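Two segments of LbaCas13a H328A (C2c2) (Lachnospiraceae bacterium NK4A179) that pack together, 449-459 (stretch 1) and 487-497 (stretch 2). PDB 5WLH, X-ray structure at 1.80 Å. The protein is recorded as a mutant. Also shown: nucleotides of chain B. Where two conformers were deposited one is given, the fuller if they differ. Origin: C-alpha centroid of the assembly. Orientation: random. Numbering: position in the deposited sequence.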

# COMPACT_ATOMS: atom_id res chain seq x y z
N ILE A 449 0.32 3.90 20.18
CA ILE A 449 -0.55 3.94 19.01
C ILE A 449 -1.51 2.75 19.02
O ILE A 449 -2.71 2.91 18.78
N ALA A 450 -1.00 1.56 19.35
CA ALA A 450 -1.86 0.38 19.36
C ALA A 450 -2.95 0.52 20.41
O ALA A 450 -4.10 0.13 20.18
N MET A 451 -2.60 1.08 21.57
CA MET A 451 -3.62 1.37 22.59
C MET A 451 -4.66 2.36 22.07
O MET A 451 -5.86 2.16 22.24
N GLY A 452 -4.20 3.45 21.43
CA GLY A 452 -5.14 4.43 20.91
C GLY A 452 -6.04 3.86 19.84
O GLY A 452 -7.22 4.22 19.76
N LYS A 453 -5.51 2.96 19.02
CA LYS A 453 -6.33 2.28 18.02
C LYS A 453 -7.47 1.52 18.68
O LYS A 453 -8.62 1.58 18.22
N ALA A 454 -7.18 0.78 19.74
CA ALA A 454 -8.27 0.08 20.43
C ALA A 454 -9.24 1.06 21.10
O ALA A 454 -10.47 0.88 21.03
N VAL A 455 -8.72 2.10 21.75
CA VAL A 455 -9.60 3.06 22.44
C VAL A 455 -10.48 3.78 21.43
O VAL A 455 -11.69 3.92 21.62
N TYR A 456 -9.87 4.27 20.34
CA TYR A 456 -10.63 5.01 19.34
C TYR A 456 -11.75 4.18 18.75
O TYR A 456 -12.87 4.67 18.53
N ASN A 457 -11.47 2.92 18.44
CA ASN A 457 -12.45 2.14 17.71
C ASN A 457 -13.50 1.55 18.64
O ASN A 457 -14.66 1.39 18.22
N TYR A 458 -13.15 1.25 19.87
CA TYR A 458 -14.02 0.47 20.73
C TYR A 458 -14.39 1.12 22.05
O TYR A 458 -15.22 0.56 22.78
N ALA A 459 -13.82 2.27 22.41
CA ALA A 459 -14.13 2.88 23.70
C ALA A 459 -14.51 4.36 23.56
O ALA A 459 -14.35 5.12 24.52
N PHE A 487 -10.69 -10.75 13.28
CA PHE A 487 -11.67 -10.28 12.31
C PHE A 487 -12.06 -8.83 12.59
O PHE A 487 -12.28 -8.05 11.65
N ASP A 488 -12.17 -8.46 13.88
CA ASP A 488 -12.47 -7.08 14.25
C ASP A 488 -11.47 -6.12 13.62
O ASP A 488 -11.84 -5.05 13.11
N TYR A 489 -10.19 -6.47 13.69
CA TYR A 489 -9.16 -5.59 13.15
C TYR A 489 -9.13 -5.62 11.63
O TYR A 489 -8.76 -4.63 11.00
N GLU A 490 -9.50 -6.75 11.02
CA GLU A 490 -9.66 -6.74 9.57
C GLU A 490 -10.71 -5.72 9.15
O GLU A 490 -10.51 -4.96 8.19
N LEU A 491 -11.83 -5.66 9.87
CA LEU A 491 -12.86 -4.67 9.56
C LEU A 491 -12.32 -3.25 9.73
O LEU A 491 -12.58 -2.39 8.88
N ILE A 492 -11.56 -3.00 10.80
CA ILE A 492 -10.96 -1.67 10.97
C ILE A 492 -10.07 -1.34 9.79
O ILE A 492 -10.11 -0.23 9.25
N LYS A 493 -9.25 -2.31 9.36
CA LYS A 493 -8.36 -2.06 8.23
C LYS A 493 -9.16 -1.71 6.98
O LYS A 493 -8.84 -0.73 6.29
N ALA A 494 -10.22 -2.47 6.70
CA ALA A 494 -11.07 -2.16 5.55
C ALA A 494 -11.53 -0.71 5.61
O ALA A 494 -11.36 0.05 4.65
N GLU A 495 -12.07 -0.30 6.76
CA GLU A 495 -12.63 1.04 6.86
C GLU A 495 -11.53 2.08 6.78
O GLU A 495 -11.69 3.11 6.10
N GLU A 496 -10.42 1.86 7.50
CA GLU A 496 -9.34 2.84 7.51
C GLU A 496 -8.70 2.98 6.14
O GLU A 496 -8.35 4.09 5.73
N MET A 497 -8.56 1.87 5.40
CA MET A 497 -8.03 1.98 4.04
C MET A 497 -8.93 2.86 3.19
O MET A 497 -8.45 3.78 2.52

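Two helices cross nearly at right angles, 83° between their N-to-C directions, and meet through a few long side chains and a set of bridging waters, with no direct hydrogen bond from one to the other. Their axes come no closer than 12.0 Å, a separation that leaves room for aromatic rings and an extended lysine between the backbones; together the two stretches bury 413 Å².

Lys453, Asn457 and Tyr458 point toward the second helix, and Asp488, Ile492 and Glu496 point back toward the first. Lys453 is fully extended, with all four chi angles t, and lies along one face of the Tyr489 ring: its CE sits 3.9 Å from the ring centroid, over the face, in a CH-pi contact, while NZ, 4.2 Å from the centroid, makes an off-centre cation-pi interaction. Tyr489 starts out sideways, with a chi1 of -93°, between wells, but the ring's far end comes nearer to the first helix. Lys453 CE also packs 3.8 Å from Ile492 CG2.

Ile492 (chi1 m, chi2 t) extends CD1 to within 3.5 Å of Asn457 CG and 3.1 Å of Tyr458 OH, so that its end contacts both side chains. Tyr458, with chi1 m, meets Tyr489 edge to edge, CE2 to CE1 at 3.8 Å, rather than stacking on it. Its hydroxyl also reaches Asp488, with OH 3.2 Å from CB.

Water carries the polar links. One molecule joins Ala450 O (2.8 Å from the water O) to Tyr489 OH (2.5 Å from the same O). Another accepts from Lys453 NZ and donates to Tyr489 O, and a third connects Tyr458 OH with Asp488 O, two atoms whose direct approach of 3.4 Å has a poor angle for a hydrogen bond. Asn457, chi1 m, turns its ND2 back to Lys453 O, 2.8 Å away, within its own helix. Asn457 ND2 and Glu496 OE2 are 3.9 Å apart and not hydrogen-bonded; the two side chains are linked instead by a water that donates to both Asn457 OD1 and Glu496 OE2, and by another, its O 2.7 Å from Glu496 OE2, that accepts a weak bond from Asn457 ND2.

The RNA borders this junction. Lys453 NZ donates to U27 OP2 at 2.7 Å, so the same ammonium group serves phosphate, water and ring. A26 O3' approaches the Tyr489 edge, 3.4 Å from CD2. Farther along the second helix, Lys493, which sets out sideways, donates from NZ to U27 O2' at 3.0 Å.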

# COMPACT_ATOMS: atom_id res chain seq x y z
CB ILE A 449 0.29 4.00 17.72
CG1 ILE A 449 0.95 5.39 17.61
CG2 ILE A 449 -0.56 3.80 16.50
CD1 ILE A 449 2.13 5.44 16.68
CB ALA A 450 -1.05 -0.89 19.61
CB MET A 451 -2.94 1.91 23.86
CG MET A 451 -2.11 0.87 24.57
SD MET A 451 -1.26 1.63 25.98
CE MET A 451 -2.69 2.15 26.96
CB LYS A 453 -5.47 1.32 17.21
CG LYS A 453 -6.28 0.45 16.26
CD LYS A 453 -5.35 -0.40 15.42
CE LYS A 453 -6.12 -1.11 14.31
NZ LYS A 453 -5.15 -1.85 13.44
CB ALA A 454 -7.70 -0.91 21.45
CB VAL A 455 -8.76 4.05 23.26
CG1 VAL A 455 -9.63 5.21 23.76
CG2 VAL A 455 -8.10 3.34 24.42
CB TYR A 456 -9.72 5.48 18.21
CG TYR A 456 -10.47 6.23 17.13
CD1 TYR A 456 -10.96 7.51 17.38
CD2 TYR A 456 -10.71 5.67 15.89
CE1 TYR A 456 -11.64 8.21 16.41
CE2 TYR A 456 -11.39 6.37 14.90
CZ TYR A 456 -11.87 7.64 15.18
OH TYR A 456 -12.55 8.36 14.24
CB ASN A 457 -11.74 1.04 16.93
CG ASN A 457 -11.10 1.60 15.67
OD1 ASN A 457 -11.80 1.85 14.69
ND2 ASN A 457 -9.81 1.85 15.71
CB TYR A 458 -13.40 -0.90 21.01
CG TYR A 458 -13.07 -1.67 19.75
CD1 TYR A 458 -14.00 -1.77 18.72
CD2 TYR A 458 -11.84 -2.28 19.60
CE1 TYR A 458 -13.71 -2.47 17.56
CE2 TYR A 458 -11.54 -2.99 18.44
CZ TYR A 458 -12.47 -3.06 17.43
OH TYR A 458 -12.19 -3.76 16.28
CB ALA A 459 -12.96 2.72 24.68
CB PHE A 487 -12.92 -11.16 12.34
CG PHE A 487 -12.63 -12.61 12.11
CD1 PHE A 487 -12.40 -13.07 10.82
CD2 PHE A 487 -12.57 -13.50 13.16
CE1 PHE A 487 -12.11 -14.42 10.58
CE2 PHE A 487 -12.29 -14.84 12.94
CZ PHE A 487 -12.07 -15.30 11.64
CB ASP A 488 -12.44 -6.90 15.77
CG ASP A 488 -13.59 -7.57 16.48
OD1 ASP A 488 -14.67 -7.68 15.89
OD2 ASP A 488 -13.41 -7.96 17.65
CB TYR A 489 -7.81 -5.95 13.75
CG TYR A 489 -7.47 -5.14 14.99
CD1 TYR A 489 -8.47 -4.68 15.84
CD2 TYR A 489 -6.16 -4.84 15.30
CE1 TYR A 489 -8.16 -3.92 16.97
CE2 TYR A 489 -5.82 -4.09 16.44
CZ TYR A 489 -6.83 -3.64 17.26
OH TYR A 489 -6.49 -2.91 18.36
CB GLU A 490 -10.02 -8.14 9.08
CG GLU A 490 -8.89 -9.15 9.23
CD GLU A 490 -9.22 -10.43 8.51
OE1 GLU A 490 -8.78 -10.60 7.35
OE2 GLU A 490 -9.97 -11.24 9.11
CB LEU A 491 -14.07 -4.88 10.46
CG LEU A 491 -14.93 -6.13 10.19
CD1 LEU A 491 -15.95 -6.26 11.31
CD2 LEU A 491 -15.63 -6.02 8.85
CB ILE A 492 -10.18 -1.59 12.30
CG1 ILE A 492 -11.14 -1.62 13.49
CG2 ILE A 492 -9.32 -0.31 12.33
CD1 ILE A 492 -10.41 -1.76 14.80
CB LYS A 493 -7.46 -3.28 7.98
CG LYS A 493 -6.31 -2.97 7.02
CD LYS A 493 -5.73 -4.22 6.36
CE LYS A 493 -4.68 -3.88 5.29
NZ LYS A 493 -3.88 -2.66 5.64
CB ALA A 494 -12.28 -3.10 5.51
CB GLU A 495 -13.41 1.18 8.17
CG GLU A 495 -14.12 2.52 8.35
CD GLU A 495 -14.98 2.51 9.61
OE1 GLU A 495 -14.39 2.60 10.71
OE2 GLU A 495 -16.22 2.38 9.49
CB GLU A 496 -8.30 2.48 8.57
CG GLU A 496 -8.88 2.67 9.97
CD GLU A 496 -7.88 2.48 11.11
OE1 GLU A 496 -6.78 1.96 10.86
OE2 GLU A 496 -8.22 2.85 12.26
CB MET A 497 -7.91 0.60 3.39
CG MET A 497 -6.91 -0.34 4.03
SD MET A 497 -5.20 -0.02 3.60
CE MET A 497 -5.10 -0.81 1.99
P A B 26 -3.42 -7.37 7.56
OP1 A B 26 -3.15 -5.95 7.20
OP2 A B 26 -2.36 -8.39 7.63
O5' A B 26 -4.18 -7.38 8.95
C5' A B 26 -5.14 -6.40 9.31
C4' A B 26 -5.20 -6.28 10.81
O4' A B 26 -5.78 -7.50 11.35
C3' A B 26 -3.84 -6.13 11.48
O3' A B 26 -3.99 -5.41 12.69
C2' A B 26 -3.48 -7.58 11.78
O2' A B 26 -2.50 -7.77 12.78
C1' A B 26 -4.84 -8.16 12.17
N9 A B 26 -4.92 -9.59 11.86
C8 A B 26 -5.32 -10.15 10.67
N7 A B 26 -5.23 -11.46 10.67
C5 A B 26 -4.74 -11.76 11.93
C6 A B 26 -4.45 -13.00 12.53
N6 A B 26 -4.60 -14.16 11.88
N1 A B 26 -3.96 -12.97 13.78
C2 A B 26 -3.81 -11.79 14.41
N3 A B 26 -4.06 -10.57 13.94
C4 A B 26 -4.54 -10.63 12.68
P U B 27 -2.79 -4.49 13.23
OP1 U B 27 -1.65 -5.33 13.58
OP2 U B 27 -3.30 -3.56 14.28
O5' U B 27 -2.40 -3.63 11.96
C5' U B 27 -1.46 -2.58 12.05
C4' U B 27 -0.84 -2.38 10.70
O4' U B 27 0.12 -3.44 10.47
C3' U B 27 -1.82 -2.43 9.52
O3' U B 27 -1.48 -1.43 8.58
C2' U B 27 -1.49 -3.78 8.87
O2' U B 27 -1.81 -3.86 7.49
C1' U B 27 0.00 -3.83 9.13
N1 U B 27 0.67 -5.11 8.88
C2 U B 27 2.00 -5.03 8.48
O2 U B 27 2.61 -3.97 8.43
N3 U B 27 2.61 -6.23 8.19
C4 U B 27 2.01 -7.47 8.24
O4 U B 27 2.67 -8.48 7.94
C5 U B 27 0.63 -7.46 8.63
C6 U B 27 0.01 -6.31 8.92
P A B 25 -3.22 -12.98 6.23
OP1 A B 25 -4.37 -13.85 6.61
OP2 A B 25 -2.02 -13.58 5.60
O5' A B 25 -3.79 -11.87 5.26
C5' A B 25 -3.00 -10.76 4.85
C4' A B 25 -3.79 -9.48 4.91
O4' A B 25 -4.76 -9.45 3.83
C3' A B 25 -4.58 -9.27 6.21
O3' A B 25 -4.53 -7.89 6.54
C2' A B 25 -6.01 -9.60 5.80
O2' A B 25 -6.99 -8.97 6.59
C1' A B 25 -6.02 -9.08 4.37
N9 A B 25 -7.11 -9.63 3.57
C8 A B 25 -7.69 -10.87 3.68
N7 A B 25 -8.70 -11.04 2.85
C5 A B 25 -8.77 -9.84 2.17
C6 A B 25 -9.62 -9.39 1.15
N6 A B 25 -10.59 -10.15 0.65
N1 A B 25 -9.44 -8.13 0.69
C2 A B 25 -8.47 -7.37 1.20
N3 A B 25 -7.60 -7.70 2.16
C4 A B 25 -7.81 -8.95 2.60
O HOH W 1 -4.12 -2.18 18.67
O HOH W 2 -6.47 -3.00 11.33
O HOH W 3 -10.77 3.54 12.80
O HOH W 4 -7.56 3.71 14.71
O HOH W 5 -13.93 -3.75 14.30